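Local coordinates for protein immunomodulatory active chitinase (PDB 6G9C) that probably binds and hydrolyses chitin, as a secreted family 18 glycosidase of the whipworm Trichuris suis with immunomodulatory activity, at residues S244-K247 with M248-V251; Y344-V347 with E348-K351; Y372-L376 with G377-T381. All blocks are in the same frame, centred on the assembly; numbering follows the deposited sequence.

All three are local contacts of the family 18 TIM barrel and its insertion domain, two in loops and one at a helix start. Contact 1 lies between strand 214-218 and helix 251-261, contact 2 starts helix 347-360 just after strand 340-343 of the insertion domain, and contact 3 follows barrel strand 364-368. Contacts 2 and 3 are neighbours, with centres 14 Å apart and nearest atoms about 6 Å apart. The centre of contact 1 is 20 Å from that of contact 2 and 31 Å from that of contact 3. In contact 3 an ethanediol, probably from the crystallisation liquor, bonds to Tyr-372 and Trp-368, probably near the floor of the chitin cleft, as in related enzymes.

Contact 1: residues S244-K247 with M248-V251; sequences SEFK and MWNV
Phe-246 and Trp-249 make the tight half of this contact, the phenyl ring leaning with CD1 and CE1 over one face of the indole. Phe-246 CD1 lies 3.6 Å from Trp-249 CD2, and Phe-246 CE1 reaches Trp-249 CZ3 at 3.7 Å. The rings meet obliquely, centroids 4.9 Å apart and planes at 55°. Both side chains put CG anti to the carbonyl carbon, beside the backbone N (chi1 -68° and -75°), which brings the two rings to the same side of the turn. The CG of Glu-245 covers the centre of one phenyl face, and His-223 meets the ring edge-to-face. In the backbone, Trp-249 N bonds to Phe-246 O at 2.9 Å. Asn-250 adds a second clasp from its side chain, ND2 to Lys-247 O at 2.9 Å.

The remaining sides are looser and partly wet. One water bridges Glu-245 O and Met-248 N, lying 2.8 Å from that oxygen; another links Phe-246 O to Asn-250 ND2, so this amide nitrogen grips both a carbonyl and a water. The Lys-247 chain bends at chi2 and its NZ bonds to Asp-242 O, while Met-248 lies against Gln-253 and Tyr-257 of helix 251-261. Asn-250 OD1 accepts from Gln-253 N. A type I beta turn thus runs straight into an asparagine N-cap, delivering the chain into helix 251-261 of the TIM barrel.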
loop_
_atom_site.group_PDB
_atom_site.type_symbol
_atom_site.label_atom_id
_atom_site.label_comp_id
_atom_site.label_asym_id
_atom_site.label_seq_id
_atom_site.Cartn_x
_atom_site.Cartn_y
_atom_site.Cartn_z
ATOM N N SER A 244 37.980 3.947 -34.092
ATOM C CA SER A 244 38.573 3.792 -32.764
ATOM C C SER A 244 37.879 4.654 -31.716
ATOM O O SER A 244 37.838 4.281 -30.540
ATOM C CB SER A 244 40.062 4.126 -32.812
ATOM O OG SER A 244 40.265 5.362 -33.467
ATOM N N GLU A 245 37.327 5.799 -32.120
ATOM C CA GLU A 245 36.670 6.684 -31.166
ATOM C C GLU A 245 35.477 6.023 -30.484
ATOM O O GLU A 245 35.064 6.475 -29.411
ATOM C CB GLU A 245 36.224 7.972 -31.867
ATOM C CG GLU A 245 35.198 7.746 -32.970
ATOM C CD GLU A 245 35.734 8.090 -34.350
ATOM O OE1 GLU A 245 34.960 8.633 -35.170
ATOM O OE2 GLU A 245 36.922 7.803 -34.617
ATOM N N PHE A 246 34.919 4.962 -31.065
ATOM C CA PHE A 246 33.704 4.345 -30.546
ATOM C C PHE A 246 33.928 2.950 -29.978
ATOM O O PHE A 246 32.946 2.252 -29.691
ATOM C CB PHE A 246 32.632 4.284 -31.638
ATOM C CG PHE A 246 32.108 5.624 -32.040
ATOM C CD1 PHE A 246 31.801 6.575 -31.081
ATOM C CD2 PHE A 246 31.930 5.940 -33.375
ATOM C CE1 PHE A 246 31.317 7.816 -31.447
ATOM C CE2 PHE A 246 31.451 7.179 -33.750
ATOM C CZ PHE A 246 31.147 8.120 -32.787
ATOM N N LYS A 247 35.187 2.531 -29.798
ATOM C CA LYS A 247 35.473 1.161 -29.373
ATOM C C LYS A 247 34.837 0.823 -28.024
ATOM O O LYS A 247 34.505 -0.342 -27.775
ATOM C CB LYS A 247 36.984 0.930 -29.311
ATOM C CG LYS A 247 37.662 0.836 -30.673
ATOM C CD LYS A 247 37.174 -0.370 -31.473
ATOM C CE LYS A 247 37.552 -0.247 -32.950
ATOM N NZ LYS A 247 36.902 -1.285 -33.809
ATOM N N MET A 248 34.662 1.813 -27.145
ATOM C CA MET A 248 34.053 1.603 -25.834
ATOM C C MET A 248 32.554 1.859 -25.829
ATOM O O MET A 248 31.895 1.610 -24.810
ATOM C CB MET A 248 34.705 2.515 -24.788
ATOM C CG MET A 248 36.217 2.539 -24.823
ATOM S SD MET A 248 36.927 1.447 -23.583
ATOM C CE MET A 248 36.280 2.116 -22.055
ATOM N N TRP A 249 31.998 2.349 -26.933
ATOM C CA TRP A 249 30.604 2.789 -26.949
ATOM C C TRP A 249 29.687 1.593 -27.215
ATOM O O TRP A 249 29.041 1.471 -28.255
ATOM C CB TRP A 249 30.418 3.897 -27.978
ATOM C CG TRP A 249 30.983 5.228 -27.525
ATOM C CD1 TRP A 249 32.105 5.430 -26.773
ATOM C CD2 TRP A 249 30.439 6.525 -27.788
ATOM N NE1 TRP A 249 32.297 6.774 -26.554
ATOM C CE2 TRP A 249 31.285 7.468 -27.163
ATOM C CE3 TRP A 249 29.318 6.983 -28.488
ATOM C CZ2 TRP A 249 31.047 8.840 -27.223
ATOM C CZ3 TRP A 249 29.081 8.345 -28.546
ATOM C CH2 TRP A 249 29.945 9.260 -27.916
ATOM N N ASN A 250 29.625 0.712 -26.222
ATOM C CA ASN A 250 28.784 -0.474 -26.291
ATOM C C ASN A 250 28.582 -0.990 -24.872
ATOM O O ASN A 250 29.236 -0.539 -23.930
ATOM C CB ASN A 250 29.399 -1.544 -27.211
ATOM C CG ASN A 250 30.834 -1.870 -26.853
ATOM O OD1 ASN A 250 31.097 -2.583 -25.880
ATOM N ND2 ASN A 250 31.782 -1.348 -27.642
ATOM N N VAL A 251 27.659 -1.942 -24.735
ATOM C CA VAL A 251 27.272 -2.435 -23.414
ATOM C C VAL A 251 28.456 -3.104 -22.731
ATOM O O VAL A 251 28.741 -2.854 -21.554
ATOM C CB VAL A 251 26.076 -3.399 -23.527
ATOM C CG1 VAL A 251 25.852 -4.117 -22.200
ATOM C CG2 VAL A 251 24.820 -2.653 -23.968
HETATM O O HOH W 1 35.300 4.616 -27.273
HETATM O O HOH W 2 31.440 -0.186 -30.030
#

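Contact 2: residues Y344-V347 with E348-K351; sequences YDDV and ESMK
Asp-346 and Ser-349 form a capping box at the start of helix 347-360, where the chain leaves strand 340-343 of the insertion domain, and Asp-345 adds a second carboxylate to it. In sequence order, Asp-345 comes first: its OD2 accepts the hydroxyl of Ser-349 OG at 2.7 Å, on the anti side and tilted 32° out of the carboxylate plane. The same oxygen has a salt bridge to Lys-353 one turn further along the helix, and this neighbouring positive charge would be expected to steady the acidic group.

Asp-346, the N-cap, makes the reciprocal pair of bonds. Its OD1 takes Ser-349 N at 2.9 Å, met nearly along the C-O axis, while its own N donates to Ser-349 OG at 2.8 Å. The seryl oxygen is therefore held by two bonds, donating to Asp-345 OD2 and accepting from Asp-346 N. Asp-346 CG sits between the backbone N and carbonyl carbon (chi1 70°), which folds the carboxylate back over the first helical turn. The other oxygen, OD2, pairs with Arg-324 of strand 323-327, tying the helix start to that strand. Asp-346 O then opens the regular helical bonding by accepting Met-350 N at 2.8 Å.

Val-347 continues it, its O taking Lys-351 N at 2.8 Å, while its side chain touches His-383 and Leu-390. On the exposed flank, Lys-351 NZ forms a salt bridge with Glu-348 OE1 at 3.2 Å, on its syn side and 29° out of the carboxylate plane.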
loop_
_atom_site.group_PDB
_atom_site.type_symbol
_atom_site.label_atom_id
_atom_site.label_comp_id
_atom_site.label_asym_id
_atom_site.label_seq_id
_atom_site.Cartn_x
_atom_site.Cartn_y
_atom_site.Cartn_z
ATOM N N TYR A 344 17.238 -0.723 -33.375
ATOM C CA TYR A 344 16.307 -0.950 -32.277
ATOM C C TYR A 344 16.732 -2.206 -31.530
ATOM O O TYR A 344 17.778 -2.787 -31.811
ATOM C CB TYR A 344 14.853 -1.053 -32.778
ATOM C CG TYR A 344 14.528 -2.271 -33.622
ATOM C CD1 TYR A 344 14.982 -2.381 -34.938
ATOM C CD2 TYR A 344 13.729 -3.299 -33.114
ATOM C CE1 TYR A 344 14.666 -3.489 -35.715
ATOM C CE2 TYR A 344 13.409 -4.415 -33.888
ATOM C CZ TYR A 344 13.889 -4.509 -35.181
ATOM O OH TYR A 344 13.563 -5.610 -35.951
ATOM N N ASP A 345 15.927 -2.593 -30.540
ATOM C CA ASP A 345 16.154 -3.829 -29.800
ATOM C C ASP A 345 14.900 -4.693 -29.826
ATOM O O ASP A 345 13.772 -4.189 -29.859
ATOM C CB ASP A 345 16.588 -3.534 -28.350
ATOM C CG ASP A 345 18.091 -3.301 -28.243
ATOM O OD1 ASP A 345 18.531 -2.152 -28.474
ATOM O OD2 ASP A 345 18.828 -4.276 -27.966
ATOM N N ASP A 346 15.102 -6.006 -29.834
ATOM C CA ASP A 346 13.976 -6.916 -29.974
ATOM C C ASP A 346 14.220 -8.131 -29.087
ATOM O O ASP A 346 15.126 -8.134 -28.245
ATOM C CB ASP A 346 13.755 -7.259 -31.457
ATOM C CG ASP A 346 14.859 -8.148 -32.060
ATOM O OD1 ASP A 346 15.883 -8.426 -31.394
ATOM O OD2 ASP A 346 14.684 -8.579 -33.229
ATOM N N VAL A 347 13.412 -9.178 -29.281
ATOM C CA VAL A 347 13.530 -10.347 -28.410
ATOM C C VAL A 347 14.910 -10.977 -28.545
ATOM O O VAL A 347 15.533 -11.360 -27.546
ATOM C CB VAL A 347 12.415 -11.370 -28.691
ATOM C CG1 VAL A 347 12.688 -12.623 -27.896
ATOM C CG2 VAL A 347 11.054 -10.802 -28.301
ATOM N N GLU A 348 15.422 -11.083 -29.770
ATOM C CA GLU A 348 16.741 -11.686 -29.945
ATOM C C GLU A 348 17.840 -10.835 -29.309
ATOM O O GLU A 348 18.758 -11.375 -28.679
ATOM C CB GLU A 348 17.038 -11.917 -31.429
ATOM C CG GLU A 348 16.074 -12.884 -32.135
ATOM C CD GLU A 348 16.267 -14.341 -31.739
ATOM O OE1 GLU A 348 17.012 -14.621 -30.772
ATOM O OE2 GLU A 348 15.678 -15.222 -32.406
ATOM N N SER A 349 17.788 -9.509 -29.475
ATOM C CA SER A 349 18.845 -8.685 -28.890
ATOM C C SER A 349 18.735 -8.669 -27.371
ATOM O O SER A 349 19.752 -8.705 -26.668
ATOM C CB SER A 349 18.813 -7.257 -29.458
ATOM O OG SER A 349 17.703 -6.504 -28.999
ATOM N N MET A 350 17.508 -8.643 -26.847
ATOM C CA MET A 350 17.324 -8.703 -25.396
ATOM C C MET A 350 17.797 -10.037 -24.842
ATOM O O MET A 350 18.404 -10.093 -23.764
ATOM C CB MET A 350 15.856 -8.483 -25.035
ATOM C CG MET A 350 15.334 -7.117 -25.391
ATOM S SD MET A 350 15.856 -5.889 -24.196
ATOM C CE MET A 350 14.265 -5.479 -23.500
ATOM N N LYS A 351 17.521 -11.125 -25.572
ATOM C CA LYS A 351 17.968 -12.448 -25.156
ATOM C C LYS A 351 19.479 -12.492 -25.036
ATOM O O LYS A 351 20.027 -13.018 -24.057
ATOM C CB LYS A 351 17.503 -13.506 -26.171
ATOM C CG LYS A 351 16.444 -14.439 -25.693
ATOM C CD LYS A 351 15.940 -15.333 -26.848
ATOM C CE LYS A 351 17.070 -16.086 -27.543
ATOM N NZ LYS A 351 16.566 -16.967 -28.653
#

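Contact 3: residues Y372-L376 with G377-T381; sequences YDDFL and GSFCT. With EDO (1,2-ethanediol), chain C.
The carboxylate of Asp-374 points into the bend made by Gly-377 to Cys-380 and is the hub of the contact. With CG anti to the backbone N (chi1 -164°), its two oxygens face two successive backbone amides. OD1 receives Phe-379 N at 3.0 Å on its syn side, 18° out of the carboxylate plane, and a weak bond from Ser-378 N; OD2 takes Cys-380 N at 3.0 Å from well above that plane. The aromatic ring of Phe-379 turns its edge to the same OD1, CD2 lying 3.4 Å away in the ring plane, and Cys-380 SG rests 3.4 Å from Asp-374 OD2. A water 2.6 Å from Asp-374 OD1 gives it one more bond and accepts from Leu-376 N. The backbone, with an inverse gamma turn centred on Asp-374, closes the loop with Gly-377 N to Asp-374 O at 3.1 Å, and Gly-377 has a positive phi of 63°. At the start of the first segment, Tyr-372 OH is hydrogen-bonded to the ethanediol O1 at 2.7 Å, which lies in the plane of its ring.

Several neighbours fix this loop. Cys-380 is disulfide-bonded to Cys-315 of helix 311-319, and the Phe-379 ring meets Tyr-312 of that helix. Asp-373 grips the amides of Leu-390 and Ile-391 just before helix 392-398, so the loop after strand 364-368 is pinned between the insertion domain and the last helix.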
loop_
_atom_site.group_PDB
_atom_site.type_symbol
_atom_site.label_atom_id
_atom_site.label_comp_id
_atom_site.label_asym_id
_atom_site.label_seq_id
_atom_site.Cartn_x
_atom_site.Cartn_y
_atom_site.Cartn_z
ATOM N N TYR A 372 7.221 1.406 -24.014
ATOM C CA TYR A 372 7.654 1.198 -25.394
ATOM C C TYR A 372 7.553 -0.252 -25.845
ATOM O O TYR A 372 7.621 -0.520 -27.051
ATOM C CB TYR A 372 9.095 1.659 -25.576
ATOM C CG TYR A 372 9.339 3.138 -25.433
ATOM C CD1 TYR A 372 8.382 4.082 -25.802
ATOM C CD2 TYR A 372 10.556 3.592 -24.937
ATOM C CE1 TYR A 372 8.655 5.462 -25.679
ATOM C CE2 TYR A 372 10.824 4.933 -24.804
ATOM C CZ TYR A 372 9.884 5.863 -25.182
ATOM O OH TYR A 372 10.207 7.199 -25.035
ATOM N N ASP A 373 7.410 -1.187 -24.909
ATOM C CA ASP A 373 7.199 -2.585 -25.236
ATOM C C ASP A 373 5.783 -2.765 -25.787
ATOM O O ASP A 373 4.926 -1.881 -25.685
ATOM C CB ASP A 373 7.403 -3.434 -23.982
ATOM C CG ASP A 373 7.747 -4.891 -24.265
ATOM O OD1 ASP A 373 7.719 -5.367 -25.424
ATOM O OD2 ASP A 373 8.040 -5.586 -23.265
ATOM N N ASP A 374 5.529 -3.934 -26.357
ATOM C CA ASP A 374 4.167 -4.306 -26.764
ATOM C C ASP A 374 3.394 -4.703 -25.504
ATOM O O ASP A 374 3.163 -5.875 -25.218
ATOM C CB ASP A 374 4.213 -5.431 -27.796
ATOM C CG ASP A 374 2.884 -5.627 -28.553
ATOM O OD1 ASP A 374 2.056 -4.688 -28.636
ATOM O OD2 ASP A 374 2.680 -6.740 -29.095
ATOM N N PHE A 375 3.025 -3.689 -24.711
ATOM C CA PHE A 375 2.493 -3.976 -23.378
ATOM C C PHE A 375 1.056 -4.487 -23.400
ATOM O O PHE A 375 0.621 -5.104 -22.420
ATOM C CB PHE A 375 2.604 -2.743 -22.466
ATOM C CG PHE A 375 1.902 -1.528 -22.989
ATOM C CD1 PHE A 375 2.567 -0.640 -23.822
ATOM C CD2 PHE A 375 0.583 -1.261 -22.633
ATOM C CE1 PHE A 375 1.935 0.490 -24.309
ATOM C CE2 PHE A 375 -0.064 -0.130 -23.112
ATOM C CZ PHE A 375 0.620 0.749 -23.955
ATOM N N LEU A 376 0.310 -4.259 -24.481
ATOM C CA LEU A 376 -0.998 -4.893 -24.625
ATOM C C LEU A 376 -0.935 -6.193 -25.406
ATOM O O LEU A 376 -1.949 -6.893 -25.493
ATOM C CB LEU A 376 -1.997 -3.958 -25.322
ATOM C CG LEU A 376 -2.283 -2.582 -24.708
ATOM C CD1 LEU A 376 -3.353 -1.867 -25.541
ATOM C CD2 LEU A 376 -2.695 -2.672 -23.237
ATOM N N GLY A 377 0.220 -6.534 -25.974
ATOM C CA GLY A 377 0.278 -7.649 -26.908
ATOM C C GLY A 377 -0.547 -7.464 -28.165
ATOM O O GLY A 377 -0.937 -8.454 -28.793
ATOM N N SER A 378 -0.826 -6.219 -28.560
ATOM C CA SER A 378 -1.758 -5.945 -29.654
ATOM C C SER A 378 -1.079 -5.531 -30.954
ATOM O O SER A 378 -1.754 -5.474 -31.993
ATOM C CB SER A 378 -2.743 -4.842 -29.246
ATOM O OG SER A 378 -2.075 -3.584 -29.171
ATOM N N PHE A 379 0.220 -5.228 -30.928
ATOM C CA PHE A 379 0.914 -4.756 -32.118
ATOM C C PHE A 379 1.743 -5.828 -32.813
ATOM O O PHE A 379 1.894 -5.768 -34.034
ATOM C CB PHE A 379 1.834 -3.583 -31.767
ATOM C CG PHE A 379 1.109 -2.292 -31.501
ATOM C CD1 PHE A 379 0.763 -1.449 -32.553
ATOM C CD2 PHE A 379 0.789 -1.911 -30.202
ATOM C CE1 PHE A 379 0.104 -0.249 -32.317
ATOM C CE2 PHE A 379 0.137 -0.705 -29.953
ATOM C CZ PHE A 379 -0.213 0.122 -31.015
ATOM N N CYS A 380 2.310 -6.785 -32.080
ATOM C CA CYS A 380 3.197 -7.778 -32.674
ATOM C C CYS A 380 2.472 -9.102 -32.897
ATOM O O CYS A 380 1.613 -9.505 -32.105
ATOM C CB CYS A 380 4.423 -8.014 -31.790
ATOM S SG CYS A 380 5.286 -6.511 -31.222
ATOM N N THR A 381 2.845 -9.800 -33.971
ATOM C CA THR A 381 2.236 -11.098 -34.262
ATOM C C THR A 381 3.146 -12.282 -33.963
ATOM O O THR A 381 2.644 -13.371 -33.681
ATOM C CB THR A 381 1.797 -11.175 -35.726
ATOM O OG1 THR A 381 2.945 -11.359 -36.567
ATOM C CG2 THR A 381 1.063 -9.907 -36.134
HETATM C C1 EDO C . 13.739 7.548 -25.544
HETATM O O1 EDO C . 12.779 7.787 -24.513
HETATM C C2 EDO C . 13.179 8.224 -26.785
HETATM O O2 EDO C . 13.096 9.644 -26.613
HETATM O O HOH W 3 0.461 -3.283 -27.169
#